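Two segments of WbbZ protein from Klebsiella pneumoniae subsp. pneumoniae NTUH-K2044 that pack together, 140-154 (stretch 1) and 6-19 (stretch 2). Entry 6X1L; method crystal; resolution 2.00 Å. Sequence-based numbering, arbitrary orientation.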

ATOM      1  N   PRO A 140     -15.283 -10.940 -34.421  1.00 66.58           N
ATOM      2  CA  PRO A 140     -13.940 -11.255 -33.920  1.00 70.39           C
ATOM      3  C   PRO A 140     -12.858 -10.698 -34.830  1.00 67.09           C
ATOM      4  O   PRO A 140     -12.979 -10.722 -36.056  1.00 61.87           O
ATOM      5  CB  PRO A 140     -13.921 -12.787 -33.892  1.00 71.36           C
ATOM      6  CG  PRO A 140     -15.355 -13.176 -33.777  1.00 74.52           C
ATOM      7  CD  PRO A 140     -16.112 -12.148 -34.570  1.00 74.35           C
ATOM      8  N   ASN A 141     -11.802 -10.180 -34.206  1.00 70.74           N
ATOM      9  CA  ASN A 141     -10.641  -9.571 -34.849  1.00 72.09           C
ATOM     10  C   ASN A 141     -10.958  -8.245 -35.532  1.00 70.72           C
ATOM     11  O   ASN A 141     -10.121  -7.732 -36.289  1.00 67.29           O
ATOM     12  CB  ASN A 141      -9.967 -10.528 -35.838  1.00 73.86           C
ATOM     13  CG  ASN A 141      -9.160 -11.604 -35.135  1.00 79.60           C
ATOM     14  OD1 ASN A 141      -8.687 -11.407 -34.013  1.00 83.31           O
ATOM     15  ND2 ASN A 141      -9.000 -12.746 -35.787  1.00 89.79           N
ATOM     16  N   LYS A 142     -12.125  -7.656 -35.262  1.00 67.98           N
ATOM     17  CA  LYS A 142     -12.441  -6.317 -35.746  1.00 61.10           C
ATOM     18  C   LYS A 142     -12.850  -5.401 -34.598  1.00 62.62           C
ATOM     19  O   LYS A 142     -12.255  -4.335 -34.404  1.00 66.95           O
ATOM     20  CB  LYS A 142     -13.543  -6.368 -36.809  1.00 72.08           C
ATOM     21  CG  LYS A 142     -13.976  -4.991 -37.284  1.00 79.77           C
ATOM     22  CD  LYS A 142     -14.780  -5.059 -38.566  1.00 86.47           C
ATOM     23  CE  LYS A 142     -15.071  -3.664 -39.100  1.00 89.30           C
ATOM     24  NZ  LYS A 142     -15.629  -3.710 -40.481  1.00 98.30           N
ATOM     25  N   ASN A 143     -13.868  -5.795 -33.829  1.00 60.44           N
ATOM     26  CA  ASN A 143     -14.280  -5.013 -32.670  1.00 60.77           C
ATOM     27  C   ASN A 143     -14.441  -5.863 -31.414  1.00 57.06           C
ATOM     28  O   ASN A 143     -14.931  -5.357 -30.399  1.00 56.27           O
ATOM     29  CB  ASN A 143     -15.579  -4.246 -32.956  1.00 58.26           C
ATOM     30  CG  ASN A 143     -16.701  -5.149 -33.416  1.00 66.95           C
ATOM     31  OD1 ASN A 143     -16.514  -6.352 -33.588  1.00 75.68           O
ATOM     32  ND2 ASN A 143     -17.882  -4.572 -33.612  1.00 67.14           N
ATOM     33  N   VAL A 144     -14.050  -7.135 -31.449  1.00 57.43           N
ATOM     34  CA  VAL A 144     -13.952  -7.948 -30.240  1.00 58.80           C
ATOM     35  C   VAL A 144     -12.727  -8.845 -30.372  1.00 60.45           C
ATOM     36  O   VAL A 144     -12.485  -9.426 -31.434  1.00 56.45           O
ATOM     37  CB  VAL A 144     -15.228  -8.771 -29.967  1.00 51.70           C
ATOM     38  CG1 VAL A 144     -15.529  -9.743 -31.107  1.00 54.59           C
ATOM     39  CG2 VAL A 144     -15.112  -9.507 -28.637  1.00 53.19           C
ATOM     40  N   PHE A 145     -11.935  -8.916 -29.301  1.00 60.59           N
ATOM     41  CA  PHE A 145     -10.695  -9.678 -29.269  1.00 62.71           C
ATOM     42  C   PHE A 145     -10.585 -10.376 -27.921  1.00 58.37           C
ATOM     43  O   PHE A 145     -11.230  -9.987 -26.943  1.00 58.81           O
ATOM     44  CB  PHE A 145      -9.454  -8.791 -29.469  1.00 62.85           C
ATOM     45  CG  PHE A 145      -9.498  -7.927 -30.694  1.00 64.83           C
ATOM     46  CD1 PHE A 145      -8.806  -8.291 -31.838  1.00 62.18           C
ATOM     47  CD2 PHE A 145     -10.211  -6.736 -30.698  1.00 60.04           C
ATOM     48  CE1 PHE A 145      -8.833  -7.494 -32.962  1.00 62.55           C
ATOM     49  CE2 PHE A 145     -10.246  -5.939 -31.827  1.00 59.48           C
ATOM     50  CZ  PHE A 145      -9.558  -6.318 -32.957  1.00 62.47           C
ATOM     51  N   ILE A 146      -9.736 -11.399 -27.868  1.00 61.13           N
ATOM     52  CA  ILE A 146      -9.474 -12.132 -26.637  1.00 62.12           C
ATOM     53  C   ILE A 146      -7.970 -12.155 -26.399  1.00 60.90           C
ATOM     54  O   ILE A 146      -7.188 -12.385 -27.329  1.00 57.30           O
ATOM     55  CB  ILE A 146     -10.052 -13.561 -26.686  1.00 62.30           C
ATOM     56  CG1 ILE A 146      -9.801 -14.290 -25.363  1.00 68.16           C
ATOM     57  CG2 ILE A 146      -9.483 -14.346 -27.860  1.00 63.89           C
ATOM     58  CD1 ILE A 146     -10.622 -15.547 -25.198  1.00 69.90           C
ATOM     59  N   THR A 147      -7.565 -11.897 -25.158  1.00 59.07           N
ATOM     60  CA  THR A 147      -6.155 -11.904 -24.799  1.00 57.25           C
ATOM     61  C   THR A 147      -6.066 -11.918 -23.279  1.00 54.71           C
ATOM     62  O   THR A 147      -7.070 -11.766 -22.580  1.00 56.16           O
ATOM     63  CB  THR A 147      -5.415 -10.706 -25.408  1.00 62.19           C
ATOM     64  OG1 THR A 147      -4.011 -10.807 -25.137  1.00 70.40           O
ATOM     65  CG2 THR A 147      -5.955  -9.396 -24.861  1.00 57.57           C
ATOM     66  N   ASP A 148      -4.852 -12.117 -22.774  1.00 59.13           N
ATOM     67  CA  ASP A 148      -4.652 -12.235 -21.335  1.00 50.79           C
ATOM     68  C   ASP A 148      -4.974 -10.930 -20.617  1.00 49.21           C
ATOM     69  O   ASP A 148      -4.820  -9.835 -21.164  1.00 55.10           O
ATOM     70  CB  ASP A 148      -3.210 -12.644 -21.030  1.00 54.15           C
ATOM     71  CG  ASP A 148      -2.933 -14.095 -21.361  1.00 63.64           C
ATOM     72  OD1 ASP A 148      -3.786 -14.953 -21.048  1.00 63.96           O
ATOM     73  OD2 ASP A 148      -1.862 -14.377 -21.939  1.00 75.62           O
ATOM     74  N   ASP A 149      -5.435 -11.063 -19.372  1.00 57.03           N
ATOM     75  CA  ASP A 149      -5.507  -9.927 -18.460  1.00 56.39           C
ATOM     76  C   ASP A 149      -4.202  -9.143 -18.505  1.00 45.64           C
ATOM     77  O   ASP A 149      -3.123  -9.707 -18.707  1.00 49.32           O
ATOM     78  CB  ASP A 149      -5.790 -10.415 -17.035  1.00 55.05           C
ATOM     79  CG  ASP A 149      -5.875  -9.276 -16.022  1.00 59.30           C
ATOM     80  OD1 ASP A 149      -6.970  -8.692 -15.857  1.00 53.90           O
ATOM     81  OD2 ASP A 149      -4.845  -8.967 -15.385  1.00 59.78           O
HETATM   82  N   MSE A 150      -4.306  -7.826 -18.344  1.00 46.21           N
HETATM   83  CA  MSE A 150      -3.141  -6.948 -18.449  1.00 54.76           C
HETATM   84  C   MSE A 150      -2.009  -7.345 -17.495  1.00 56.64           C
HETATM   85  O   MSE A 150      -0.832  -7.197 -17.835  1.00 49.68           O
HETATM   86  CB  MSE A 150      -3.531  -5.490 -18.185  1.00 53.39           C
HETATM   87  CG  MSE A 150      -4.422  -4.860 -19.241  1.00 57.15           C
HETATM   88 SE   MSE A 150      -3.659  -4.915 -21.040  0.69 61.60          SE
HETATM   89  CE  MSE A 150      -2.089  -3.793 -20.769  1.00 61.52           C
ATOM     90  N   ALA A 151      -2.362  -7.867 -16.316  1.00 49.45           N
ATOM     91  CA  ALA A 151      -1.346  -8.162 -15.305  1.00 52.50           C
ATOM     92  C   ALA A 151      -0.296  -9.145 -15.802  1.00 55.91           C
ATOM     93  O   ALA A 151       0.822  -9.155 -15.280  1.00 48.93           O
ATOM     94  CB  ALA A 151      -1.995  -8.697 -14.028  1.00 48.60           C
ATOM     95  N   PHE A 152      -0.608  -9.960 -16.811  1.00 48.16           N
ATOM     96  CA  PHE A 152       0.442 -10.807 -17.358  1.00 49.64           C
ATOM     97  C   PHE A 152       1.500  -9.999 -18.100  1.00 50.18           C
ATOM     98  O   PHE A 152       2.596 -10.517 -18.340  1.00 61.07           O
ATOM     99  CB  PHE A 152      -0.177 -11.890 -18.245  1.00 54.89           C
ATOM    100  CG  PHE A 152      -1.055 -12.846 -17.481  1.00 52.81           C
ATOM    101  CD1 PHE A 152      -0.504 -13.937 -16.819  1.00 51.80           C
ATOM    102  CD2 PHE A 152      -2.418 -12.630 -17.383  1.00 48.93           C
ATOM    103  CE1 PHE A 152      -1.300 -14.805 -16.092  1.00 52.21           C
ATOM    104  CE2 PHE A 152      -3.224 -13.497 -16.662  1.00 49.25           C
ATOM    105  CZ  PHE A 152      -2.663 -14.586 -16.013  1.00 50.91           C
ATOM    106  N   TYR A 153       1.219  -8.734 -18.421  1.00 49.28           N
ATOM    107  CA  TYR A 153       2.202  -7.826 -19.006  1.00 56.17           C
ATOM    108  C   TYR A 153       3.088  -7.148 -17.967  1.00 59.86           C
ATOM    109  O   TYR A 153       3.920  -6.317 -18.344  1.00 59.24           O
ATOM    110  CB  TYR A 153       1.510  -6.737 -19.832  1.00 63.97           C
ATOM    111  CG  TYR A 153       1.161  -7.141 -21.248  1.00 70.85           C
ATOM    112  CD1 TYR A 153       2.078  -6.976 -22.281  1.00 76.08           C
ATOM    113  CD2 TYR A 153      -0.084  -7.671 -21.554  1.00 71.06           C
ATOM    114  CE1 TYR A 153       1.768  -7.337 -23.578  1.00 69.96           C
ATOM    115  CE2 TYR A 153      -0.405  -8.036 -22.849  1.00 71.85           C
ATOM    116  CZ  TYR A 153       0.526  -7.865 -23.855  1.00 72.08           C
ATOM    117  OH  TYR A 153       0.214  -8.227 -25.145  1.00 89.79           O
ATOM    118  N   LEU A 154       2.924  -7.464 -16.685  1.00 57.07           N
ATOM    119  CA  LEU A 154       3.670  -6.766 -15.640  1.00 50.67           C
ATOM    120  C   LEU A 154       5.169  -6.989 -15.806  1.00 55.39           C
ATOM    121  O   LEU A 154       5.633  -8.127 -15.915  1.00 58.30           O
ATOM    122  CB  LEU A 154       3.206  -7.247 -14.266  1.00 50.49           C
ATOM    123  CG  LEU A 154       3.649  -6.452 -13.033  1.00 51.08           C
ATOM    124  CD1 LEU A 154       2.949  -5.104 -12.983  1.00 50.44           C
ATOM    125  CD2 LEU A 154       3.361  -7.258 -11.778  1.00 53.87           C
TER
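Stretch 2, residues 6-19: NMKLKFDLLLKSYH

Stretch 2 is helical from Asn-6 through His-19, held by a regular ladder of i to i+4 backbone hydrogen bonds, and the helix continues later in the chain. It runs largely against the short strand 144-146, with 138° between the two N-to-C directions and a closest axial approach of 10.0 Å. That spacing leaves room for one layer of side chains. In all, 546 Å² is buried over both stretches, and most of the helix's share comes from a few residues recurring on one side of it: Met-7, Lys-10, Phe-11, Leu-14 and Tyr-18, all with CA-to-CB bonds directed toward stretch 1.

Asn-6 begins the helix without touching stretch 1. At Met-7, a selenomethionine modelled only to CB, the backbones come closest, its CA lying 5.5 Å from CA of Thr-147. The modelled part of Met-7 meets stretch 1 at CB, which is 3.7 Å from OG1 of Thr-147 and 4.0 Å from the backbone O of Ile-146. Lys-8, also modelled only to CB, points sideways and lies beside the hydroxyl end of Tyr-153, whose OH is 3.4 Å from Lys-8 CB and 3.0 Å from Lys-8 O. Leu-9 turns away.

Lys-10 is the polar fringe of the contact. Its extended chain, bent at chi3 (m), brings NZ to OD1 of Asn-141 in a 3.2 Å hydrogen bond, while its CD passes 4.3 Å from CD1 of Phe-145, so the aliphatic part borders the ring and the charged end reaches the exposed loop.

Phe-11 loses the most area, 82 Å², because three residues share its ring. CG2 of Thr-147 is 4.0 Å from Phe-11 CD1, SE of selenomethionine Met-150 is 3.6 Å from Phe-11 CE2, and CZ of Tyr-153 is 3.9 Å from Phe-11 CD2. The two aromatic rings meet obliquely, planes at 42° and centroids 5.8 Å apart. The CA-to-CB bond of Asp-12 points sideways, but the end of the side chain comes nearer, with OD1 3.3 Å from Tyr-153 OH; its OD2 is hydrogen-bonded elsewhere in the structure.

Leu-13 is out of reach, and one turn beyond Lys-10 comes Leu-14, whose CD2 sits over one face of Phe-145, 3.5 Å from the ring centroid and only 18° off its normal, a well-centred CH-pi contact. Leu-15, Lys-16 and Ser-17 make no contact. Tyr-18 closes the row more loosely, its OH 4.2 Å from both CE2 of Phe-145 and the backbone O of Lys-142, and His-19 lies beyond the interface. The rule is spacing: steps of three and four keep returning side chains to the same face.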

ATOM      1  N   ASN A   6       0.907 -15.500 -29.287  1.00122.68           N
ATOM      2  CA  ASN A   6       0.295 -14.933 -30.485  1.00116.00           C
ATOM      3  C   ASN A   6      -0.707 -13.840 -30.135  1.00109.38           C
ATOM      4  O   ASN A   6      -0.813 -12.836 -30.850  1.00103.01           O
ATOM      5  CB  ASN A   6      -0.383 -16.033 -31.302  1.00116.31           C
ATOM      6  CG  ASN A   6       0.534 -17.209 -31.573  1.00120.16           C
ATOM      7  OD1 ASN A   6       1.414 -17.143 -32.432  1.00121.03           O
ATOM      8  ND2 ASN A   6       0.329 -18.299 -30.843  1.00123.06           N
HETATM    9  N   MSE A   7      -1.447 -14.014 -29.047  1.00110.63           N
HETATM   10  CA  MSE A   7      -2.414 -13.013 -28.619  1.00107.63           C
HETATM   11  C   MSE A   7      -1.709 -11.765 -28.092  1.00 99.33           C
HETATM   12  O   MSE A   7      -2.213 -10.650 -28.236  1.00 91.31           O
HETATM   13  CB  MSE A   7      -3.344 -13.591 -27.549  1.00108.44           C
ATOM     14  N   LYS A   8      -0.532 -11.962 -27.489  1.00 96.31           N
ATOM     15  CA  LYS A   8       0.222 -10.832 -26.954  1.00 92.67           C
ATOM     16  C   LYS A   8       0.813  -9.976 -28.069  1.00 91.00           C
ATOM     17  O   LYS A   8       0.708  -8.744 -28.033  1.00 91.44           O
ATOM     18  CB  LYS A   8       1.325 -11.332 -26.020  1.00 92.33           C
ATOM     19  N   LEU A   9       1.445 -10.607 -29.064  1.00 86.88           N
ATOM     20  CA  LEU A   9       1.972  -9.859 -30.202  1.00 77.28           C
ATOM     21  C   LEU A   9       0.858  -9.127 -30.939  1.00 63.78           C
ATOM     22  O   LEU A   9       1.003  -7.951 -31.290  1.00 62.36           O
ATOM     23  CB  LEU A   9       2.712 -10.799 -31.154  1.00 82.78           C
ATOM     24  CG  LEU A   9       3.171 -10.217 -32.494  1.00 79.55           C
ATOM     25  CD1 LEU A   9       4.304  -9.214 -32.307  1.00 75.35           C
ATOM     26  CD2 LEU A   9       3.577 -11.328 -33.450  1.00 82.65           C
ATOM     27  N   LYS A  10      -0.261  -9.813 -31.182  1.00 68.13           N
ATOM     28  CA  LYS A  10      -1.411  -9.165 -31.805  1.00 74.23           C
ATOM     29  C   LYS A  10      -1.833  -7.927 -31.027  1.00 69.71           C
ATOM     30  O   LYS A  10      -2.148  -6.887 -31.618  1.00 66.16           O
ATOM     31  CB  LYS A  10      -2.572 -10.155 -31.907  1.00 79.88           C
ATOM     32  CG  LYS A  10      -3.887  -9.523 -32.320  1.00 83.32           C
ATOM     33  CD  LYS A  10      -5.068 -10.414 -31.977  1.00 88.23           C
ATOM     34  CE  LYS A  10      -5.057 -11.695 -32.788  1.00 97.12           C
ATOM     35  NZ  LYS A  10      -6.209 -12.565 -32.429  1.00101.58           N
ATOM     36  N   PHE A  11      -1.820  -8.018 -29.694  1.00 65.38           N
ATOM     37  CA  PHE A  11      -2.262  -6.912 -28.854  1.00 58.80           C
ATOM     38  C   PHE A  11      -1.365  -5.690 -29.018  1.00 57.18           C
ATOM     39  O   PHE A  11      -1.861  -4.565 -29.146  1.00 56.20           O
ATOM     40  CB  PHE A  11      -2.299  -7.369 -27.394  1.00 58.88           C
ATOM     41  CG  PHE A  11      -3.000  -6.419 -26.472  1.00 60.66           C
ATOM     42  CD1 PHE A  11      -4.356  -6.183 -26.601  1.00 58.08           C
ATOM     43  CD2 PHE A  11      -2.307  -5.785 -25.453  1.00 59.62           C
ATOM     44  CE1 PHE A  11      -5.009  -5.318 -25.743  1.00 59.33           C
ATOM     45  CE2 PHE A  11      -2.952  -4.918 -24.591  1.00 64.82           C
ATOM     46  CZ  PHE A  11      -4.305  -4.687 -24.734  1.00 65.11           C
ATOM     47  N   ASP A  12      -0.044  -5.890 -29.018  1.00 58.41           N
ATOM     48  CA  ASP A  12       0.886  -4.776 -29.177  1.00 56.73           C
ATOM     49  C   ASP A  12       0.663  -4.059 -30.506  1.00 57.28           C
ATOM     50  O   ASP A  12       0.442  -2.844 -30.545  1.00 58.50           O
ATOM     51  CB  ASP A  12       2.330  -5.279 -29.078  1.00 64.12           C
ATOM     52  CG  ASP A  12       2.635  -5.945 -27.743  1.00 74.16           C
ATOM     53  OD1 ASP A  12       1.790  -5.880 -26.826  1.00 71.75           O
ATOM     54  OD2 ASP A  12       3.725  -6.541 -27.613  1.00 76.94           O
ATOM     55  N   LEU A  13       0.726  -4.807 -31.612  1.00 59.17           N
ATOM     56  CA  LEU A  13       0.575  -4.201 -32.933  1.00 60.87           C
ATOM     57  C   LEU A  13      -0.764  -3.490 -33.069  1.00 60.82           C
ATOM     58  O   LEU A  13      -0.847  -2.408 -33.660  1.00 71.36           O
ATOM     59  CB  LEU A  13       0.724  -5.274 -34.013  1.00 64.00           C
ATOM     60  CG  LEU A  13       2.078  -5.983 -34.063  1.00 66.02           C
ATOM     61  CD1 LEU A  13       2.025  -7.197 -34.974  1.00 67.73           C
ATOM     62  CD2 LEU A  13       3.164  -5.019 -34.516  1.00 72.25           C
ATOM     63  N   LEU A  14      -1.821  -4.074 -32.508  1.00 63.95           N
ATOM     64  CA  LEU A  14      -3.153  -3.495 -32.637  1.00 59.95           C
ATOM     65  C   LEU A  14      -3.239  -2.136 -31.951  1.00 61.94           C
ATOM     66  O   LEU A  14      -3.706  -1.158 -32.545  1.00 59.13           O
ATOM     67  CB  LEU A  14      -4.184  -4.462 -32.062  1.00 71.47           C
ATOM     68  CG  LEU A  14      -5.650  -4.284 -32.432  1.00 74.32           C
ATOM     69  CD1 LEU A  14      -5.854  -4.339 -33.942  1.00 68.94           C
ATOM     70  CD2 LEU A  14      -6.443  -5.370 -31.747  1.00 75.91           C
ATOM     71  N   LEU A  15      -2.794  -2.048 -30.695  1.00 56.32           N
ATOM     72  CA  LEU A  15      -2.866  -0.760 -30.016  1.00 55.24           C
ATOM     73  C   LEU A  15      -1.921   0.253 -30.644  1.00 55.82           C
ATOM     74  O   LEU A  15      -2.252   1.442 -30.718  1.00 61.77           O
ATOM     75  CB  LEU A  15      -2.589  -0.931 -28.520  1.00 55.50           C
ATOM     76  CG  LEU A  15      -3.882  -1.222 -27.751  1.00 62.95           C
ATOM     77  CD1 LEU A  15      -3.603  -1.768 -26.381  1.00 73.22           C
ATOM     78  CD2 LEU A  15      -4.739   0.031 -27.643  1.00 68.79           C
ATOM     79  N   LYS A  16      -0.754  -0.189 -31.115  1.00 56.48           N
ATOM     80  CA  LYS A  16       0.122   0.719 -31.846  1.00 57.97           C
ATOM     81  C   LYS A  16      -0.533   1.210 -33.132  1.00 67.60           C
ATOM     82  O   LYS A  16      -0.317   2.357 -33.543  1.00 61.67           O
ATOM     83  CB  LYS A  16       1.457   0.037 -32.149  1.00 68.06           C
ATOM     84  CG  LYS A  16       2.292  -0.218 -30.900  1.00 67.01           C
ATOM     85  CD  LYS A  16       3.776  -0.288 -31.205  1.00 72.36           C
ATOM     86  CE  LYS A  16       4.206  -1.690 -31.589  1.00 77.94           C
ATOM     87  NZ  LYS A  16       5.689  -1.819 -31.548  1.00 93.16           N
ATOM     88  N   SER A  17      -1.349   0.367 -33.771  1.00 61.00           N
ATOM     89  CA  SER A  17      -2.057   0.792 -34.976  1.00 63.78           C
ATOM     90  C   SER A  17      -3.071   1.888 -34.663  1.00 63.73           C
ATOM     91  O   SER A  17      -3.166   2.879 -35.394  1.00 66.17           O
ATOM     92  CB  SER A  17      -2.746  -0.404 -35.627  1.00 65.21           C
ATOM     93  OG  SER A  17      -3.479  -0.000 -36.772  1.00 77.07           O
ATOM     94  N   TYR A  18      -3.819   1.736 -33.566  1.00 64.89           N
ATOM     95  CA  TYR A  18      -4.759   2.777 -33.161  1.00 68.33           C
ATOM     96  C   TYR A  18      -4.043   4.066 -32.787  1.00 70.41           C
ATOM     97  O   TYR A  18      -4.587   5.159 -32.988  1.00 72.45           O
ATOM     98  CB  TYR A  18      -5.600   2.301 -31.980  1.00 62.81           C
ATOM     99  CG  TYR A  18      -6.481   1.110 -32.265  1.00 74.97           C
ATOM    100  CD1 TYR A  18      -7.228   1.032 -33.432  1.00 79.38           C
ATOM    101  CD2 TYR A  18      -6.568   0.064 -31.360  1.00 82.74           C
ATOM    102  CE1 TYR A  18      -8.037  -0.060 -33.685  1.00 87.59           C
ATOM    103  CE2 TYR A  18      -7.369  -1.027 -31.604  1.00 82.45           C
ATOM    104  CZ  TYR A  18      -8.100  -1.086 -32.764  1.00 83.38           C
ATOM    105  OH  TYR A  18      -8.897  -2.181 -32.994  1.00 88.64           O
ATOM    106  N   HIS A  19      -2.829   3.960 -32.241  1.00 71.20           N
ATOM    107  CA  HIS A  19      -2.112   5.142 -31.775  1.00 64.53           C
ATOM    108  C   HIS A  19      -1.665   6.023 -32.933  1.00 73.48           C
ATOM    109  O   HIS A  19      -1.527   7.241 -32.768  1.00 65.38           O
ATOM    110  CB  HIS A  19      -0.911   4.718 -30.930  1.00 61.06           C
ATOM    111  CG  HIS A  19      -0.317   5.827 -30.119  1.00 66.47           C
ATOM    112  ND1 HIS A  19       0.788   6.542 -30.531  1.00 68.18           N
ATOM    113  CD2 HIS A  19      -0.669   6.339 -28.916  1.00 65.00           C
ATOM    114  CE1 HIS A  19       1.089   7.447 -29.617  1.00 70.35           C
ATOM    115  NE2 HIS A  19       0.220   7.346 -28.628  1.00 67.70           N
TER